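Local coordinates for osmotically inducible lipoprotein OsmE (Pseudomonas aeruginosa PAO1, PDB 4DM5), which is of unknown function but, as an osmotically inducible lipoprotein of the BamE family, probably serves in the bacterial cell envelope, at residues V10-F15 and P19-V24; Q31-I36 and N54-N59; F67-S70 and K76-G79. All coordinates share one frame; numbering follows the deposited sequence.

Contact 1. Residues V10-F15 and P19-V24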
# COMPACT_ATOMS: atom_id res chain seq x y z
N VAL A 10 6.47 13.09 -4.70
CA VAL A 10 6.63 12.66 -3.31
C VAL A 10 8.15 12.76 -3.09
O VAL A 10 8.90 12.38 -3.97
CB VAL A 10 6.21 11.20 -3.10
CG1 VAL A 10 6.53 10.80 -1.71
CG2 VAL A 10 4.73 11.11 -3.41
N ASN A 11 8.58 13.27 -1.94
CA ASN A 11 10.00 13.24 -1.55
C ASN A 11 10.21 12.00 -0.78
O ASN A 11 9.88 11.84 0.46
CB ASN A 11 10.41 14.53 -0.76
CG ASN A 11 11.91 14.55 -0.39
OD1 ASN A 11 12.57 13.54 -0.46
ND2 ASN A 11 12.39 15.68 0.12
N TYR A 12 10.74 11.01 -1.46
CA TYR A 12 10.95 9.71 -0.86
C TYR A 12 11.76 9.78 0.42
O TYR A 12 11.45 9.13 1.40
CB TYR A 12 11.57 8.72 -1.94
CG TYR A 12 11.90 7.40 -1.41
CD1 TYR A 12 10.88 6.44 -1.19
CD2 TYR A 12 13.13 7.12 -0.93
CE1 TYR A 12 11.24 5.23 -0.64
CE2 TYR A 12 13.45 5.96 -0.31
CZ TYR A 12 12.54 5.00 -0.19
OH TYR A 12 12.87 3.78 0.40
N ILE A 13 12.74 10.67 0.52
CA ILE A 13 13.57 10.74 1.68
C ILE A 13 12.71 10.99 2.90
O ILE A 13 13.01 10.41 3.95
CB ILE A 13 14.70 11.89 1.55
CG1 ILE A 13 15.78 11.49 0.57
CG2 ILE A 13 15.50 12.09 2.90
CD1 ILE A 13 16.46 10.13 0.91
N THR A 14 11.67 11.82 2.77
CA THR A 14 10.83 12.13 3.96
C THR A 14 10.25 10.84 4.57
O THR A 14 10.14 10.72 5.81
CB THR A 14 9.72 13.04 3.53
OG1 THR A 14 10.36 14.23 2.95
CG2 THR A 14 8.83 13.50 4.74
N PHE A 15 9.92 9.89 3.69
CA PHE A 15 9.17 8.73 4.14
C PHE A 15 10.00 7.48 4.26
O PHE A 15 9.42 6.39 4.48
CB PHE A 15 7.99 8.55 3.16
CG PHE A 15 7.06 9.71 3.21
CD1 PHE A 15 6.19 9.88 4.27
CD2 PHE A 15 7.07 10.71 2.21
CE1 PHE A 15 5.39 10.96 4.42
CE2 PHE A 15 6.20 11.83 2.33
CZ PHE A 15 5.35 11.90 3.43
N PRO A 19 7.62 2.39 8.43
CA PRO A 19 7.59 0.93 8.33
C PRO A 19 6.93 0.37 7.06
O PRO A 19 7.47 -0.61 6.47
CB PRO A 19 6.80 0.46 9.58
CG PRO A 19 7.11 1.58 10.54
CD PRO A 19 7.16 2.89 9.72
N LEU A 20 5.83 1.00 6.60
CA LEU A 20 5.23 0.54 5.38
C LEU A 20 6.13 0.60 4.15
O LEU A 20 6.00 -0.18 3.18
CB LEU A 20 3.97 1.30 5.06
CG LEU A 20 2.84 0.76 5.99
CD1 LEU A 20 1.74 1.85 5.97
CD2 LEU A 20 2.26 -0.66 5.60
N VAL A 21 7.03 1.58 4.18
CA VAL A 21 7.94 1.84 3.06
C VAL A 21 9.19 1.03 3.28
O VAL A 21 9.69 0.41 2.31
CB VAL A 21 8.31 3.34 3.06
CG1 VAL A 21 9.36 3.63 1.97
CG2 VAL A 21 7.06 4.10 2.79
N LYS A 22 9.78 1.02 4.48
CA LYS A 22 11.04 0.41 4.66
C LYS A 22 10.97 -1.12 4.79
O LYS A 22 11.92 -1.85 4.36
CB LYS A 22 11.63 1.00 5.93
CG LYS A 22 13.11 0.60 6.07
CD LYS A 22 13.66 1.47 7.17
CE LYS A 22 13.16 0.96 8.50
NZ LYS A 22 14.14 -0.02 9.08
N ASP A 23 9.84 -1.62 5.36
CA ASP A 23 9.91 -3.01 5.82
C ASP A 23 8.99 -3.97 5.07
O ASP A 23 9.13 -5.21 5.25
CB ASP A 23 9.51 -3.11 7.26
CG ASP A 23 10.46 -2.34 8.15
OD1 ASP A 23 11.70 -2.28 7.88
OD2 ASP A 23 9.93 -1.81 9.16
N VAL A 24 8.04 -3.46 4.29
CA VAL A 24 7.12 -4.36 3.56
C VAL A 24 7.80 -4.93 2.35
O VAL A 24 8.33 -4.13 1.53
CB VAL A 24 5.82 -3.64 3.18
CG1 VAL A 24 4.94 -4.44 2.18
CG2 VAL A 24 5.02 -3.31 4.42
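The carbonyl oxygen of F15 is met by three carbons of the V21 side chain: V21 CB approaches F15 O to 3.5 Å, and both methyls follow close behind. This is van der Waals contact of a backbone oxygen with an apolar branch. The CG1 of V21 is swung opposite its backbone N (chi1 175°), where it touches both F15 O and the Y12 ring, V21 CG1 coming within 3.6 Å of Y12 CE1. The ring meets this methyl obliquely, its CE1 and OH end doing the touching, and the two side chains run past each other in opposite directions. No hydrogen bond crosses the contact. Within the weakly bonded helix 12-15, N11 is the N-cap, its OD1 accepting a weak bond from I13 N at 3.0 Å, while T14 N reaches N11 O at 2.9 Å and F15 N reaches Y12 O at the same distance. T14 CG2 lies over the centre of the F15 ring, 3.9 Å above its plane. In the second helix D23 N bonds P19 O at 2.8 Å, and a salt bridge joins the K22 and D23 side chains. F15 reaches L58 and K60 of strand 52-60 and Q65 of strand 63-71, whereas V21 leans on F67 and, together with Y12, on F82. Helix 19-22 rests on the sheet chiefly through L20, which touches Y56 and L58 of strand 52-60 and F67 of strand 63-71; P19 and, just beyond the helix, V24 touch I36 of helix 30-37.

Contact 2. Residues Q31-I36 and N54-N59; sequences QEVLRI and NSYILN
Helix 31-36 runs almost parallel to strand 54-59, with 10° between their directions and 11.7 Å between their axes; the backbones come nearest at L34 and N54, whose CA atoms are 9.4 Å apart. V33 makes the closest approach, a methyl against polar atoms. With its CG1 opposite the backbone N (chi1 170°), V33 sends this methyl to the strand, where V33 CG1 comes within 3.5 Å of Y56 OH and 4.1 Å of N54 ND2. L34 CD2 adds a looser touch on the same amide nitrogen. Although the helix and strand share no direct hydrogen bond, the polar groups facing V33 are well provided for. N54 ND2 donates to Y56 OH at 3.0 Å with an angle of 150° at the hydrogen, the phenol oxygen lying somewhat out of the amide plane. Y56 OH in turn donates to a water at 2.7 Å, and that water donates to V33 O, also at 2.7 Å. The phenol oxygen therefore accepts one bond and gives another in a chain running from the strand amide to the helix carbonyl, with the V33 methyl packed beside it. These partners should fix the rotation of the buried hydroxyl. The N54 amide is further held through OD1, which makes a weak bond to T43 OG1 of the adjoining strand. On the far side of the helix the R35 guanidinium donates through NH1 to Q31 OE1, one turn earlier. On the other sheet face, S55 OG hydrogen-bonds to C85 N, next to the C53-C85 disulfide. Helices 19-22 and 30-37 packed on one face of an antiparallel sheet, with helix 85-94 by the other, are consistent with the BamE family.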
# COMPACT_ATOMS: atom_id res chain seq x y z
N GLN A 31 -1.08 -10.83 7.19
CA GLN A 31 -0.92 -10.58 8.60
C GLN A 31 0.39 -9.89 8.98
O GLN A 31 0.46 -9.08 9.85
CB GLN A 31 -1.01 -11.97 9.34
CG GLN A 31 -2.39 -12.40 9.69
CD GLN A 31 -2.34 -13.62 10.54
OE1 GLN A 31 -1.66 -13.64 11.58
NE2 GLN A 31 -3.01 -14.65 10.10
N GLU A 32 1.47 -10.17 8.25
CA GLU A 32 2.73 -9.50 8.51
C GLU A 32 2.65 -7.99 8.14
O GLU A 32 3.06 -7.12 8.87
CB GLU A 32 3.80 -10.14 7.71
CG GLU A 32 5.11 -9.53 8.17
CD GLU A 32 6.31 -10.43 8.13
OE1 GLU A 32 6.42 -11.38 7.29
OE2 GLU A 32 7.20 -10.11 8.97
N VAL A 33 1.96 -7.72 7.01
CA VAL A 33 1.80 -6.34 6.72
C VAL A 33 0.96 -5.62 7.78
O VAL A 33 1.29 -4.48 8.12
CB VAL A 33 1.15 -6.19 5.34
CG1 VAL A 33 0.72 -4.73 5.04
CG2 VAL A 33 2.10 -6.70 4.26
N LEU A 34 -0.11 -6.26 8.29
CA LEU A 34 -0.88 -5.62 9.36
C LEU A 34 -0.03 -5.27 10.63
O LEU A 34 -0.12 -4.18 11.27
CB LEU A 34 -2.12 -6.51 9.75
CG LEU A 34 -3.12 -6.63 8.62
CD1 LEU A 34 -4.23 -7.66 8.85
CD2 LEU A 34 -3.67 -5.19 8.40
N ARG A 35 0.85 -6.21 10.98
CA ARG A 35 1.76 -5.97 12.09
C ARG A 35 2.75 -4.85 11.92
O ARG A 35 2.94 -4.00 12.78
CB ARG A 35 2.53 -7.27 12.38
CG ARG A 35 1.55 -8.33 12.97
CD ARG A 35 2.08 -9.64 13.57
NE ARG A 35 2.26 -10.67 12.59
CZ ARG A 35 1.51 -11.70 12.27
NH1 ARG A 35 0.33 -11.98 12.87
NH2 ARG A 35 1.94 -12.41 11.22
N ILE A 36 3.26 -4.73 10.68
CA ILE A 36 4.26 -3.74 10.40
C ILE A 36 3.68 -2.39 10.32
O ILE A 36 4.27 -1.38 10.80
CB ILE A 36 4.87 -4.04 9.00
CG1 ILE A 36 5.86 -5.27 9.06
CG2 ILE A 36 5.65 -2.81 8.48
CD1 ILE A 36 6.21 -5.88 7.70
N ASN A 54 -4.65 -2.59 0.51
CA ASN A 54 -4.81 -1.79 1.72
C ASN A 54 -4.39 -0.36 1.49
O ASN A 54 -3.30 -0.12 0.88
CB ASN A 54 -3.81 -2.30 2.80
CG ASN A 54 -4.10 -3.72 3.38
OD1 ASN A 54 -5.13 -4.29 3.06
ND2 ASN A 54 -3.22 -4.23 4.23
N SER A 55 -5.22 0.55 1.95
CA SER A 55 -4.88 2.02 1.71
C SER A 55 -4.44 2.58 3.03
O SER A 55 -5.06 2.32 4.11
CB SER A 55 -6.07 2.85 1.27
OG SER A 55 -6.45 2.60 -0.05
N TYR A 56 -3.46 3.50 3.01
CA TYR A 56 -2.94 4.19 4.23
C TYR A 56 -2.71 5.64 3.95
O TYR A 56 -2.68 6.07 2.73
CB TYR A 56 -1.58 3.61 4.63
CG TYR A 56 -1.57 2.09 4.76
CD1 TYR A 56 -1.80 1.54 6.01
CD2 TYR A 56 -1.34 1.27 3.70
CE1 TYR A 56 -1.78 0.15 6.19
CE2 TYR A 56 -1.31 -0.15 3.80
CZ TYR A 56 -1.51 -0.69 5.09
OH TYR A 56 -1.45 -2.03 5.30
N ILE A 57 -2.64 6.41 5.03
CA ILE A 57 -2.13 7.76 4.88
C ILE A 57 -0.88 7.78 5.76
O ILE A 57 -0.94 7.61 6.98
CB ILE A 57 -3.16 8.80 5.42
CG1 ILE A 57 -4.44 8.74 4.58
CG2 ILE A 57 -2.44 10.17 5.47
CD1 ILE A 57 -4.35 9.22 3.15
N LEU A 58 0.26 8.04 5.14
CA LEU A 58 1.50 8.20 5.93
C LEU A 58 1.51 9.61 6.48
O LEU A 58 1.05 10.57 5.75
CB LEU A 58 2.70 8.02 5.02
CG LEU A 58 2.83 6.70 4.22
CD1 LEU A 58 4.03 6.78 3.29
CD2 LEU A 58 2.80 5.50 5.15
N ASN A 59 1.97 9.74 7.72
CA ASN A 59 1.99 11.07 8.35
C ASN A 59 3.37 11.22 8.97
O ASN A 59 3.70 10.54 9.98
CB ASN A 59 0.87 11.12 9.40
CG ASN A 59 0.62 12.50 9.92
OD1 ASN A 59 1.24 13.48 9.51
ND2 ASN A 59 -0.33 12.60 10.82
O HOH W 1 -0.52 -2.51 7.83

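Contact 3. Residues F67-S70 and K76-G79; sequences FYVS and KVDG
Two residues, D78 and G79, are set against the single S70, a classic beta bulge close to the turn of the hairpin formed by strands 63-71 and 77-81. S70 O takes D78 N at 2.9 Å and, weakly, G79 N at 3.4 Å; S70 N returns a nearly straight bond to G79 O at 2.8 Å, though it sits well above that carbonyl's plane. The S70 and D78 side chains add a further bond. OG of S70 stands between its backbone N and carbonyl carbon (chi1 65°), from where it donates to D78 OD1 at 2.7 Å, nearly along the C-O axis of the carboxylate. This same hydroxyl lies in plane at the edge of the Y68 ring, whose CE1 packs on G79 C at 3.7 Å. On the other face V69 CG1 meets V77 CG2 at 3.8 Å, the two valines crossing at an angle, while V77 CA approaches S70 O in a CA-H...O contact. D78 thus gives a bond from its backbone N and receives one at its carboxylate from a single serine. A salt bridge from D78 OD2 to R46 probably helps keep that carboxylate negatively charged and in place across the bulge.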
# COMPACT_ATOMS: atom_id res chain seq x y z
N PHE A 67 -0.58 5.96 0.60
CA PHE A 67 0.26 4.84 0.31
C PHE A 67 -0.65 3.62 0.21
O PHE A 67 -1.66 3.54 0.91
CB PHE A 67 1.28 4.62 1.44
CG PHE A 67 2.40 3.72 1.05
CD1 PHE A 67 3.50 4.16 0.30
CD2 PHE A 67 2.43 2.42 1.57
CE1 PHE A 67 4.53 3.29 0.02
CE2 PHE A 67 3.47 1.55 1.23
CZ PHE A 67 4.57 1.99 0.44
N TYR A 68 -0.23 2.64 -0.54
CA TYR A 68 -1.00 1.35 -0.64
C TYR A 68 -0.03 0.19 -0.53
O TYR A 68 1.16 0.28 -0.88
CB TYR A 68 -1.83 1.25 -1.91
CG TYR A 68 -1.09 0.77 -3.09
CD1 TYR A 68 -0.88 -0.57 -3.40
CD2 TYR A 68 -0.48 1.73 -3.98
CE1 TYR A 68 -0.11 -1.04 -4.42
CE2 TYR A 68 0.25 1.27 -5.10
CZ TYR A 68 0.49 -0.11 -5.30
OH TYR A 68 1.19 -0.56 -6.38
N VAL A 69 -0.59 -0.94 -0.11
CA VAL A 69 0.05 -2.23 -0.35
C VAL A 69 -0.96 -3.20 -0.99
O VAL A 69 -2.12 -3.23 -0.50
CB VAL A 69 0.49 -2.86 1.03
CG1 VAL A 69 1.15 -4.23 0.80
CG2 VAL A 69 1.49 -1.93 1.73
N SER A 70 -0.56 -3.78 -2.10
CA SER A 70 -1.49 -4.73 -2.77
C SER A 70 -0.99 -6.13 -2.62
O SER A 70 0.22 -6.41 -2.46
CB SER A 70 -1.65 -4.35 -4.24
OG SER A 70 -0.42 -4.50 -4.98
N LYS A 76 -0.45 -12.65 -1.17
CA LYS A 76 0.96 -12.24 -0.87
C LYS A 76 1.25 -10.88 -1.49
O LYS A 76 0.73 -10.58 -2.59
CB LYS A 76 1.91 -13.26 -1.46
CG LYS A 76 1.78 -14.66 -0.83
CD LYS A 76 2.82 -15.59 -1.42
CE LYS A 76 2.76 -16.95 -0.71
NZ LYS A 76 1.61 -17.62 -1.35
N VAL A 77 2.04 -10.06 -0.84
CA VAL A 77 2.28 -8.70 -1.40
C VAL A 77 2.84 -8.81 -2.81
O VAL A 77 3.78 -9.55 -3.08
CB VAL A 77 3.34 -7.99 -0.52
CG1 VAL A 77 3.77 -6.66 -1.22
CG2 VAL A 77 2.76 -7.68 0.83
N ASP A 78 2.28 -8.03 -3.71
CA ASP A 78 2.78 -7.91 -5.10
C ASP A 78 3.03 -6.45 -5.46
O ASP A 78 3.51 -6.21 -6.58
CB ASP A 78 1.93 -8.63 -6.14
CG ASP A 78 0.58 -8.04 -6.27
OD1 ASP A 78 0.21 -7.10 -5.53
OD2 ASP A 78 -0.19 -8.54 -7.20
N GLY A 79 2.76 -5.53 -4.57
CA GLY A 79 2.97 -4.10 -4.91
C GLY A 79 2.82 -3.18 -3.76
O GLY A 79 2.19 -3.53 -2.72

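The three contacts follow one another along the chain and meet around the sheet; contact 3 is part of it, and its V69 and V77 face the helices. Contacts 2 and 3, with centres about 10 Å apart, share neighbouring strands: Y56 N lies 2.8 Å from F67 O, and N54 N lies 2.8 Å from V69 O. V33 CG2 also reaches V77 CG2 at 3.6 Å. Contact 1 lies about 12 Å from contact 2 and 14 Å from contact 3, centre to centre, yet touches both: L20 CD1 packs on Y56 CG at 3.5 Å, and V24 CG1, just after helix 19-22, on V69 CG1 at 4.0 Å. Helices 19-22 and 30-37 thus pack over the same sheet face.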